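Local coordinates for protein toll-like receptor 13 (Mus musculus, PDB 4Z0C) that recognises and binds bacterial 23S rRNA as an innate immune receptor and signals through MYD88 and TRAF6 to activate NF-kappa-B, at residues L50-F55 with K73-A78; V98-E103 with K123-P128; T119-D124 with L149-H154. All coordinates share one frame; numbering follows the deposited sequence.

The three contacts follow one another along the outer, convex side of the leucine-rich-repeat solenoid of the ectodomain, each joining two successive repeats: contact 1 joins repeats 1 and 2, contact 2 repeats 3 and 4, contact 3 repeats 4 and 5, with helix 145-152 as the later partner. Centres of contacts 1 and 2 lie about 12 Å apart, those of 2 and 3 about 9 Å, and those of 1 and 3 about 20 Å. Contacts 2 and 3 share Lys123 and Asp124, and strands 97-98 and 120-121 pair between them. The N-acetylglucosamine on Asn99 bridges contacts 1 and 2. All three are packing between repeats, their nearest atoms about 16 to 18 Å from the bound RNA.

Contact 1: L50-F55 with K73-A78; sequences LPPWSF and KIDEGA. With NAG (2-acetamido-2-deoxy-beta-D-glucopyranose), chain L.
Two main-chain hydrogen bonds hold the segments 50-55 and 73-78 in parallel register. Leu50 N donates to Lys73 O at 2.8 Å, and Leu50 O accepts from Asp75 N, also at 2.8 Å; both run nearly along the carbonyl axis, so Leu50 is gripped through both its N-H and its C=O by the residues flanking Ile74. Past this short ladder the backbones still touch. Ala78 CA lies 3.4 Å from Pro51 O in a CA-H...O contact, while Ser54 N makes a weak bond to Ala78 O. Ala78 is placed by a type II turn from Asp75 to Ala78, with Gly77 at the positive phi of its third position. This is the convex-side pairing of a leucine-rich-repeat solenoid, strand 49-50 of repeat 1 lying against strand 73-74 of repeat 2.

The apolar part is small. Leu50 and Ile74 point the same way on the buried face, side by side, with Ile74 CG2 3.9 Å from Leu50 CB; CG2 gets there by standing anti to the backbone N. Leu26 and Ile30 of helix 26-30 pack on Phe55, and Leu26 also on Leu50.

Among the polar side chains, Asp75 and Lys73 are partly exposed. Asp75 CG stands anti to its carbonyl carbon (chi1 -65°), which lays Asp75 OD2 obliquely across the Pro51-Pro52 link, 3.0 Å from Pro52 CD. Asp75 OD1 turns its syn lone pair to Lys73 NZ in a 2.9 Å salt bridge, which would fix the carboxylate's rotation. Ser54 OG donates a hydrogen bond to Pro51 O at 2.7 Å, from above the carbonyl plane. Ile74 N gives a nearly straight bond (172°) to O7 of the N-acetylglucosamine, whose acetyl C8 rests against Ile74 CG1.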
loop_
_atom_site.group_PDB
_atom_site.type_symbol
_atom_site.label_atom_id
_atom_site.label_comp_id
_atom_site.label_asym_id
_atom_site.label_seq_id
_atom_site.Cartn_x
_atom_site.Cartn_y
_atom_site.Cartn_z
ATOM N N LEU A 50 5.077 -39.392 23.246
ATOM C CA LEU A 50 6.520 -39.362 23.414
ATOM C C LEU A 50 6.948 -40.688 24.030
ATOM O O LEU A 50 6.839 -40.874 25.248
ATOM C CB LEU A 50 6.944 -38.207 24.327
ATOM C CG LEU A 50 7.450 -36.917 23.675
ATOM C CD1 LEU A 50 6.377 -36.311 22.805
ATOM C CD2 LEU A 50 7.960 -35.915 24.698
ATOM N N PRO A 51 7.424 -41.618 23.182
ATOM C CA PRO A 51 7.892 -42.959 23.564
ATOM C C PRO A 51 9.105 -42.912 24.493
ATOM O O PRO A 51 9.744 -41.861 24.601
ATOM C CB PRO A 51 8.258 -43.607 22.220
ATOM C CG PRO A 51 8.408 -42.453 21.239
ATOM C CD PRO A 51 7.448 -41.415 21.719
ATOM N N PRO A 52 9.395 -44.038 25.176
ATOM C CA PRO A 52 10.438 -44.241 26.195
ATOM C C PRO A 52 11.891 -43.856 25.888
ATOM O O PRO A 52 12.628 -43.630 26.830
ATOM C CB PRO A 52 10.360 -45.745 26.456
ATOM C CG PRO A 52 8.934 -46.060 26.269
ATOM C CD PRO A 52 8.465 -45.184 25.143
ATOM N N TRP A 53 12.331 -43.807 24.646
ATOM C CA TRP A 53 13.674 -43.283 24.416
ATOM C C TRP A 53 13.676 -42.394 23.190
ATOM O O TRP A 53 14.372 -42.671 22.210
ATOM C CB TRP A 53 14.720 -44.404 24.286
ATOM C CG TRP A 53 15.344 -44.818 25.595
ATOM C CD1 TRP A 53 14.824 -45.689 26.523
ATOM C CD2 TRP A 53 16.604 -44.375 26.128
ATOM N NE1 TRP A 53 15.683 -45.809 27.590
ATOM C CE2 TRP A 53 16.781 -45.018 27.376
ATOM C CE3 TRP A 53 17.593 -43.494 25.678
ATOM C CZ2 TRP A 53 17.908 -44.808 28.173
ATOM C CZ3 TRP A 53 18.724 -43.297 26.472
ATOM C CH2 TRP A 53 18.869 -43.953 27.700
ATOM N N SER A 54 12.893 -41.319 23.267
ATOM C CA SER A 54 12.617 -40.477 22.115
ATOM C C SER A 54 13.859 -39.797 21.575
ATOM O O SER A 54 13.973 -39.593 20.377
ATOM C CB SER A 54 11.543 -39.445 22.459
ATOM O OG SER A 54 10.288 -40.068 22.695
ATOM N N PHE A 55 14.820 -39.510 22.444
ATOM C CA PHE A 55 15.988 -38.735 22.031
ATOM C C PHE A 55 17.343 -39.419 22.225
ATOM O O PHE A 55 18.330 -38.752 22.526
ATOM C CB PHE A 55 15.951 -37.370 22.713
ATOM C CG PHE A 55 14.690 -36.613 22.434
ATOM C CD1 PHE A 55 14.545 -35.900 21.247
ATOM C CD2 PHE A 55 13.622 -36.649 23.331
ATOM C CE1 PHE A 55 13.373 -35.220 20.973
ATOM C CE2 PHE A 55 12.442 -35.959 23.057
ATOM C CZ PHE A 55 12.320 -35.251 21.876
ATOM N N LYS A 73 0.534 -37.868 25.924
ATOM C CA LYS A 73 1.115 -39.060 26.534
ATOM C C LYS A 73 2.629 -39.038 26.425
ATOM O O LYS A 73 3.182 -39.136 25.338
ATOM C CB LYS A 73 0.549 -40.311 25.868
ATOM C CG LYS A 73 1.045 -41.634 26.427
ATOM C CD LYS A 73 0.199 -42.757 25.844
ATOM C CE LYS A 73 0.717 -44.127 26.215
ATOM N NZ LYS A 73 1.952 -44.446 25.450
ATOM N N ILE A 74 3.291 -38.894 27.568
ATOM C CA ILE A 74 4.744 -38.863 27.623
ATOM C C ILE A 74 5.178 -40.041 28.480
ATOM O O ILE A 74 5.022 -40.006 29.714
ATOM C CB ILE A 74 5.259 -37.557 28.271
ATOM C CG1 ILE A 74 4.535 -36.340 27.679
ATOM C CG2 ILE A 74 6.790 -37.446 28.132
ATOM C CD1 ILE A 74 5.237 -35.012 27.917
ATOM N N ASP A 75 5.718 -41.076 27.833
ATOM C CA ASP A 75 6.082 -42.289 28.543
ATOM C C ASP A 75 7.238 -42.047 29.496
ATOM O O ASP A 75 8.113 -41.223 29.231
ATOM C CB ASP A 75 6.491 -43.396 27.572
ATOM C CG ASP A 75 5.357 -43.846 26.679
ATOM O OD1 ASP A 75 4.185 -43.761 27.103
ATOM O OD2 ASP A 75 5.656 -44.323 25.554
ATOM N N GLU A 76 7.237 -42.790 30.597
ATOM C CA GLU A 76 8.394 -42.877 31.488
ATOM C C GLU A 76 9.630 -43.256 30.666
ATOM O O GLU A 76 9.579 -44.158 29.831
ATOM C CB GLU A 76 8.141 -43.923 32.573
ATOM C CG GLU A 76 8.415 -43.447 33.989
ATOM C CD GLU A 76 9.777 -43.890 34.551
ATOM O OE1 GLU A 76 10.586 -44.511 33.815
ATOM O OE2 GLU A 76 10.030 -43.612 35.750
ATOM N N GLY A 77 10.720 -42.523 30.863
ATOM C CA GLY A 77 11.927 -42.727 30.081
ATOM C C GLY A 77 12.063 -41.768 28.896
ATOM O O GLY A 77 13.160 -41.619 28.348
ATOM N N ALA A 78 10.971 -41.097 28.524
ATOM C CA ALA A 78 10.941 -40.250 27.324
ATOM C C ALA A 78 12.198 -39.417 27.082
ATOM O O ALA A 78 12.762 -39.426 25.977
ATOM C CB ALA A 78 9.729 -39.355 27.346
HETATM C C1 NAG L . -0.266 -40.012 32.755
HETATM C C2 NAG L . -0.442 -39.625 31.281
HETATM C C3 NAG L . -1.890 -39.708 30.804
HETATM C C4 NAG L . -2.599 -40.966 31.300
HETATM C C5 NAG L . -2.304 -41.223 32.777
HETATM C C6 NAG L . -2.903 -42.545 33.263
HETATM C C7 NAG L . 1.067 -38.043 30.213
HETATM C C8 NAG L . 1.126 -36.666 29.621
HETATM N N2 NAG L . 0.060 -38.286 31.043
HETATM O O3 NAG L . -1.897 -39.691 29.394
HETATM O O4 NAG L . -3.990 -40.795 31.124
HETATM O O5 NAG L . -0.910 -41.241 33.004
HETATM O O6 NAG L . -2.115 -43.640 32.842
HETATM O O7 NAG L . 1.923 -38.872 29.920
#

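Contact 2: V98-E103 with K123-P128. With NAG (2-acetamido-2-deoxy-beta-D-glucopyranose), chain L.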
loop_
_atom_site.group_PDB
_atom_site.type_symbol
_atom_site.label_atom_id
_atom_site.label_comp_id
_atom_site.label_asym_id
_atom_site.label_seq_id
_atom_site.Cartn_x
_atom_site.Cartn_y
_atom_site.Cartn_z
ATOM N N VAL A 98 0.236 -34.987 34.764
ATOM C CA VAL A 98 1.673 -35.123 34.588
ATOM C C VAL A 98 2.225 -36.282 35.419
ATOM O O VAL A 98 2.096 -36.318 36.638
ATOM C CB VAL A 98 2.394 -33.806 34.920
ATOM C CG1 VAL A 98 3.869 -33.928 34.644
ATOM C CG2 VAL A 98 1.809 -32.675 34.084
ATOM N N ASN A 99 2.834 -37.237 34.729
ATOM C CA ASN A 99 3.349 -38.434 35.359
ATOM C C ASN A 99 4.859 -38.335 35.538
ATOM O O ASN A 99 5.445 -37.280 35.315
ATOM C CB ASN A 99 2.980 -39.647 34.514
ATOM C CG ASN A 99 1.492 -39.704 34.207
ATOM O OD1 ASN A 99 0.661 -39.336 35.040
ATOM N ND2 ASN A 99 1.153 -40.135 32.991
ATOM N N ASN A 100 5.479 -39.431 35.952
ATOM C CA ASN A 100 6.904 -39.452 36.258
ATOM C C ASN A 100 7.784 -39.651 35.016
ATOM O O ASN A 100 8.576 -40.592 34.946
ATOM C CB ASN A 100 7.134 -40.555 37.273
ATOM C CG ASN A 100 6.265 -40.377 38.500
ATOM O OD1 ASN A 100 6.428 -39.419 39.253
ATOM N ND2 ASN A 100 5.287 -41.263 38.671
ATOM N N SER A 101 7.634 -38.761 34.035
ATOM C CA SER A 101 8.338 -38.861 32.754
ATOM C C SER A 101 9.688 -38.130 32.630
ATOM O O SER A 101 10.310 -38.161 31.575
ATOM C CB SER A 101 7.402 -38.361 31.653
ATOM O OG SER A 101 6.065 -38.782 31.881
ATOM N N PHE A 102 10.170 -37.546 33.714
ATOM C CA PHE A 102 11.324 -36.638 33.677
ATOM C C PHE A 102 12.718 -37.132 34.074
ATOM O O PHE A 102 13.604 -36.310 34.316
ATOM C CB PHE A 102 10.963 -35.367 34.449
ATOM C CG PHE A 102 9.692 -34.744 33.972
ATOM C CD1 PHE A 102 9.675 -33.993 32.799
ATOM C CD2 PHE A 102 8.496 -35.001 34.619
ATOM C CE1 PHE A 102 8.500 -33.440 32.336
ATOM C CE2 PHE A 102 7.319 -34.454 34.151
ATOM C CZ PHE A 102 7.322 -33.672 33.006
ATOM N N GLU A 103 12.922 -38.444 34.165
ATOM C CA GLU A 103 14.247 -38.943 34.520
ATOM C C GLU A 103 15.285 -38.583 33.444
ATOM O O GLU A 103 15.028 -38.676 32.247
ATOM C CB GLU A 103 14.220 -40.456 34.762
ATOM C CG GLU A 103 15.278 -40.946 35.766
ATOM C CD GLU A 103 14.905 -40.699 37.241
ATOM O OE1 GLU A 103 13.714 -40.829 37.605
ATOM O OE2 GLU A 103 15.815 -40.376 38.040
ATOM N N LYS A 123 3.089 -36.800 42.688
ATOM C CA LYS A 123 3.958 -36.384 43.782
ATOM C C LYS A 123 5.445 -36.426 43.438
ATOM O O LYS A 123 6.214 -35.565 43.866
ATOM C CB LYS A 123 3.710 -37.292 44.986
ATOM C CG LYS A 123 4.198 -36.728 46.303
ATOM C CD LYS A 123 3.838 -37.654 47.469
ATOM C CE LYS A 123 4.080 -39.113 47.115
ATOM N NZ LYS A 123 5.388 -39.603 47.642
ATOM N N ASP A 124 5.846 -37.427 42.663
ATOM C CA ASP A 124 7.263 -37.640 42.367
ATOM C C ASP A 124 7.651 -37.286 40.943
ATOM O O ASP A 124 8.733 -37.668 40.485
ATOM C CB ASP A 124 7.659 -39.088 42.633
ATOM C CG ASP A 124 7.445 -39.490 44.070
ATOM O OD1 ASP A 124 7.950 -38.774 44.966
ATOM O OD2 ASP A 124 6.763 -40.513 44.302
ATOM N N ALA A 125 6.772 -36.578 40.235
ATOM C CA ALA A 125 7.046 -36.256 38.840
ATOM C C ALA A 125 8.352 -35.474 38.685
ATOM O O ALA A 125 9.138 -35.772 37.807
ATOM C CB ALA A 125 5.891 -35.519 38.227
ATOM N N PHE A 126 8.608 -34.526 39.583
ATOM C CA PHE A 126 9.724 -33.583 39.422
ATOM C C PHE A 126 11.023 -33.923 40.173
ATOM O O PHE A 126 11.973 -33.134 40.153
ATOM C CB PHE A 126 9.257 -32.156 39.785
ATOM C CG PHE A 126 8.132 -31.661 38.936
ATOM C CD1 PHE A 126 8.067 -31.990 37.583
ATOM C CD2 PHE A 126 7.125 -30.882 39.481
ATOM C CE1 PHE A 126 7.027 -31.531 36.790
ATOM C CE2 PHE A 126 6.076 -30.422 38.690
ATOM C CZ PHE A 126 6.031 -30.749 37.346
ATOM N N THR A 127 11.057 -35.077 40.839
ATOM C CA THR A 127 12.256 -35.531 41.568
ATOM C C THR A 127 13.615 -35.461 40.832
ATOM O O THR A 127 14.599 -34.989 41.416
ATOM C CB THR A 127 12.058 -36.951 42.160
ATOM O OG1 THR A 127 10.907 -36.953 43.019
ATOM C CG2 THR A 127 13.273 -37.354 42.971
ATOM N N PRO A 128 13.679 -35.891 39.551
ATOM C CA PRO A 128 14.976 -35.749 38.867
ATOM C C PRO A 128 15.367 -34.289 38.579
ATOM O O PRO A 128 16.518 -34.038 38.227
ATOM C CB PRO A 128 14.770 -36.494 37.540
ATOM C CG PRO A 128 13.566 -37.335 37.729
ATOM C CD PRO A 128 12.700 -36.616 38.717
HETATM C C1 NAG L . -0.266 -40.012 32.755
HETATM C C2 NAG L . -0.442 -39.625 31.281
HETATM C C3 NAG L . -1.890 -39.708 30.804
HETATM C C4 NAG L . -2.599 -40.966 31.300
HETATM C C5 NAG L . -2.304 -41.223 32.777
HETATM C C6 NAG L . -2.903 -42.545 33.263
HETATM C C7 NAG L . 1.067 -38.043 30.213
HETATM C C8 NAG L . 1.126 -36.666 29.621
HETATM N N2 NAG L . 0.060 -38.286 31.043
HETATM O O3 NAG L . -1.897 -39.691 29.394
HETATM O O4 NAG L . -3.990 -40.795 31.124
HETATM O O5 NAG L . -0.910 -41.241 33.004
HETATM O O6 NAG L . -2.115 -43.640 32.842
HETATM O O7 NAG L . 1.923 -38.872 29.920
#
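The Phe102 ring meets its neighbours mostly at the rim: Val98 CG1 lies at the edge in its plane, and Ala125 O comes up near that plane, 3.3 Å from Phe102 CD2. Phe126, from the next repeat, has the methyl of its own neighbour Ala125 over one face, offset toward the rim. The two rings lie side by side and point the same way, their planes at 51° and centroids 5.7 Å apart; the touch is an oblique one, CE2 of Phe102 to CE1 of Phe126 at 3.9 Å. In both residues CG stands anti to the carbonyl carbon, so the same chi1 recurs one repeat on and both rings turn into the interior, but chi2 differs (-78° in Phe102, -36° in Phe126) and the rings are turned differently. Such a row of phenylalanines, one a repeat, is the phenylalanine spine of leucine-rich-repeat solenoids, formed here between repeats 3 and 4.

Ala125 has the largest share of the burial. Its CB packs 3.4 Å from Asn99 O and more loosely against Val98 CG1, and it sits within the type I turn from Asp124 to Thr127. The Asn100 side chain, reaching across from the centre of an inverse gamma turn, lies over the Asp124-Ala125 peptide. Farther along, Pro128 points at the other segment, with CB 3.4 Å from Phe102 O; the bent chain of Glu103 crosses it at about a right angle, bringing Glu103 OE1 to 3.5 Å from Pro128 CG. Asn99 points the other way and carries N-acetylglucosamine on ND2. Ser101 OG is hydrogen-bonded to Ile74 O of repeat 2.

Contact 3: T119-D124 with L149-H154; sequences THIHKD and LEAVQH
Ala151 sets its methyl against Ile121 at the end of strand 120-121, joining repeats 4 and 5 of the leucine-rich-repeat solenoid; here the later repeat offers helix 145-152 on its convex side. The closest apolar touch is Ile121 CG2 to Ala151 CB at 3.6 Å. Ile121 directs that methyl at the helix by holding CG2 anti to its backbone N. On the exposed side, the aliphatic part of Lys123 runs alongside Glu150, and Lys123 CD approaches Glu150 OE2 to 3.5 Å. Their charges do not meet: Lys123 NZ stays 5.7 Å from Glu150 OE2, because the lysine chain bends at chi3 and chi4 and its tip leads toward Asp124, with which it forms a long salt bridge. Glu150 has its stronger partner in Arg176, which bridges to OE1; Gln153 NE2 adds a weak bond to the same oxygen.

In the next shell, strand 120-121 is held by backbone bonds between Val98 and both His120 and His122, and the bend by Asp124 N donating to His122 ND1 at 3.0 Å. One water spans the two segments, giving one hydrogen to Lys123 O at 2.9 Å and the other to Ala151 O at 3.0 Å.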
loop_
_atom_site.group_PDB
_atom_site.type_symbol
_atom_site.label_atom_id
_atom_site.label_comp_id
_atom_site.label_asym_id
_atom_site.label_seq_id
_atom_site.Cartn_x
_atom_site.Cartn_y
_atom_site.Cartn_z
ATOM N N THR A 119 -4.688 -31.236 35.347
ATOM C CA THR A 119 -5.430 -31.167 36.612
ATOM C C THR A 119 -4.565 -31.619 37.782
ATOM O O THR A 119 -4.695 -31.095 38.887
ATOM C CB THR A 119 -6.703 -32.035 36.603
ATOM O OG1 THR A 119 -6.363 -33.378 36.256
ATOM C CG2 THR A 119 -7.722 -31.505 35.607
ATOM N N HIS A 120 -3.674 -32.581 37.538
ATOM C CA HIS A 120 -2.840 -33.149 38.605
ATOM C C HIS A 120 -1.409 -33.431 38.179
ATOM O O HIS A 120 -1.128 -33.732 37.017
ATOM C CB HIS A 120 -3.449 -34.445 39.146
ATOM C CG HIS A 120 -4.761 -34.258 39.837
ATOM N ND1 HIS A 120 -5.971 -34.362 39.186
ATOM C CD2 HIS A 120 -5.056 -33.985 41.131
ATOM C CE1 HIS A 120 -6.952 -34.155 40.044
ATOM N NE2 HIS A 120 -6.423 -33.924 41.234
ATOM N N ILE A 121 -0.505 -33.374 39.148
ATOM C CA ILE A 121 0.886 -33.719 38.911
ATOM C C ILE A 121 1.274 -34.744 39.958
ATOM O O ILE A 121 1.064 -34.523 41.155
ATOM C CB ILE A 121 1.809 -32.506 39.066
ATOM C CG1 ILE A 121 1.397 -31.376 38.111
ATOM C CG2 ILE A 121 3.253 -32.919 38.831
ATOM C CD1 ILE A 121 2.368 -30.212 38.093
ATOM N N HIS A 122 1.823 -35.870 39.518
ATOM C CA HIS A 122 2.198 -36.915 40.450
ATOM C C HIS A 122 3.238 -36.389 41.430
ATOM O O HIS A 122 4.126 -35.613 41.053
ATOM C CB HIS A 122 2.729 -38.163 39.743
ATOM C CG HIS A 122 2.959 -39.311 40.677
ATOM N ND1 HIS A 122 4.150 -39.506 41.336
ATOM C CD2 HIS A 122 2.130 -40.300 41.091
ATOM C CE1 HIS A 122 4.054 -40.579 42.105
ATOM N NE2 HIS A 122 2.837 -41.074 41.975
ATOM N N LYS A 123 3.089 -36.800 42.688
ATOM C CA LYS A 123 3.958 -36.384 43.782
ATOM C C LYS A 123 5.445 -36.426 43.438
ATOM O O LYS A 123 6.214 -35.565 43.866
ATOM C CB LYS A 123 3.710 -37.292 44.986
ATOM C CG LYS A 123 4.198 -36.728 46.303
ATOM C CD LYS A 123 3.838 -37.654 47.469
ATOM C CE LYS A 123 4.080 -39.113 47.115
ATOM N NZ LYS A 123 5.388 -39.603 47.642
ATOM N N ASP A 124 5.846 -37.427 42.663
ATOM C CA ASP A 124 7.263 -37.640 42.367
ATOM C C ASP A 124 7.651 -37.286 40.943
ATOM O O ASP A 124 8.733 -37.668 40.485
ATOM C CB ASP A 124 7.659 -39.088 42.633
ATOM C CG ASP A 124 7.445 -39.490 44.070
ATOM O OD1 ASP A 124 7.950 -38.774 44.966
ATOM O OD2 ASP A 124 6.763 -40.513 44.302
ATOM N N LEU A 149 1.593 -28.219 45.342
ATOM C CA LEU A 149 2.580 -28.053 46.411
ATOM C C LEU A 149 3.320 -29.349 46.741
ATOM O O LEU A 149 4.526 -29.332 46.977
ATOM C CB LEU A 149 1.939 -27.466 47.667
ATOM C CG LEU A 149 1.745 -25.952 47.661
ATOM C CD1 LEU A 149 0.929 -25.527 48.860
ATOM C CD2 LEU A 149 3.092 -25.255 47.664
ATOM N N GLU A 150 2.602 -30.466 46.753
ATOM C CA GLU A 150 3.238 -31.770 46.937
ATOM C C GLU A 150 4.273 -32.022 45.866
ATOM O O GLU A 150 5.337 -32.584 46.131
ATOM C CB GLU A 150 2.196 -32.890 46.903
ATOM C CG GLU A 150 1.396 -33.059 48.192
ATOM C CD GLU A 150 2.232 -33.634 49.326
ATOM O OE1 GLU A 150 2.455 -32.924 50.330
ATOM O OE2 GLU A 150 2.659 -34.806 49.213
ATOM N N ALA A 151 3.958 -31.598 44.648
ATOM C CA ALA A 151 4.800 -31.918 43.499
ATOM C C ALA A 151 6.009 -31.004 43.397
ATOM O O ALA A 151 7.024 -31.382 42.828
ATOM C CB ALA A 151 3.990 -31.891 42.215
ATOM N N VAL A 152 5.918 -29.815 43.979
ATOM C CA VAL A 152 7.005 -28.852 43.848
ATOM C C VAL A 152 7.779 -28.502 45.126
ATOM O O VAL A 152 8.864 -27.920 45.038
ATOM C CB VAL A 152 6.527 -27.541 43.135
ATOM C CG1 VAL A 152 5.919 -27.866 41.770
ATOM C CG2 VAL A 152 5.554 -26.766 43.997
ATOM N N GLN A 153 7.239 -28.845 46.300
ATOM C CA GLN A 153 7.820 -28.363 47.567
ATOM C C GLN A 153 9.258 -28.832 47.856
ATOM O O GLN A 153 10.002 -28.164 48.579
ATOM C CB GLN A 153 6.896 -28.697 48.754
ATOM C CG GLN A 153 6.775 -30.204 49.067
ATOM C CD GLN A 153 5.731 -30.516 50.151
ATOM O OE1 GLN A 153 5.408 -29.670 50.989
ATOM N NE2 GLN A 153 5.186 -31.729 50.113
ATOM N N HIS A 154 9.659 -29.948 47.258
ATOM C CA HIS A 154 11.001 -30.484 47.486
ATOM C C HIS A 154 11.999 -30.166 46.376
ATOM O O HIS A 154 13.144 -30.622 46.418
ATOM C CB HIS A 154 10.941 -31.987 47.787
ATOM C CG HIS A 154 10.161 -32.305 49.025
ATOM N ND1 HIS A 154 8.986 -33.028 49.002
ATOM C CD2 HIS A 154 10.368 -31.961 50.317
ATOM C CE1 HIS A 154 8.509 -33.125 50.228
ATOM N NE2 HIS A 154 9.330 -32.487 51.046
HETATM O O HOH W 1 7.786 -34.159 41.878
#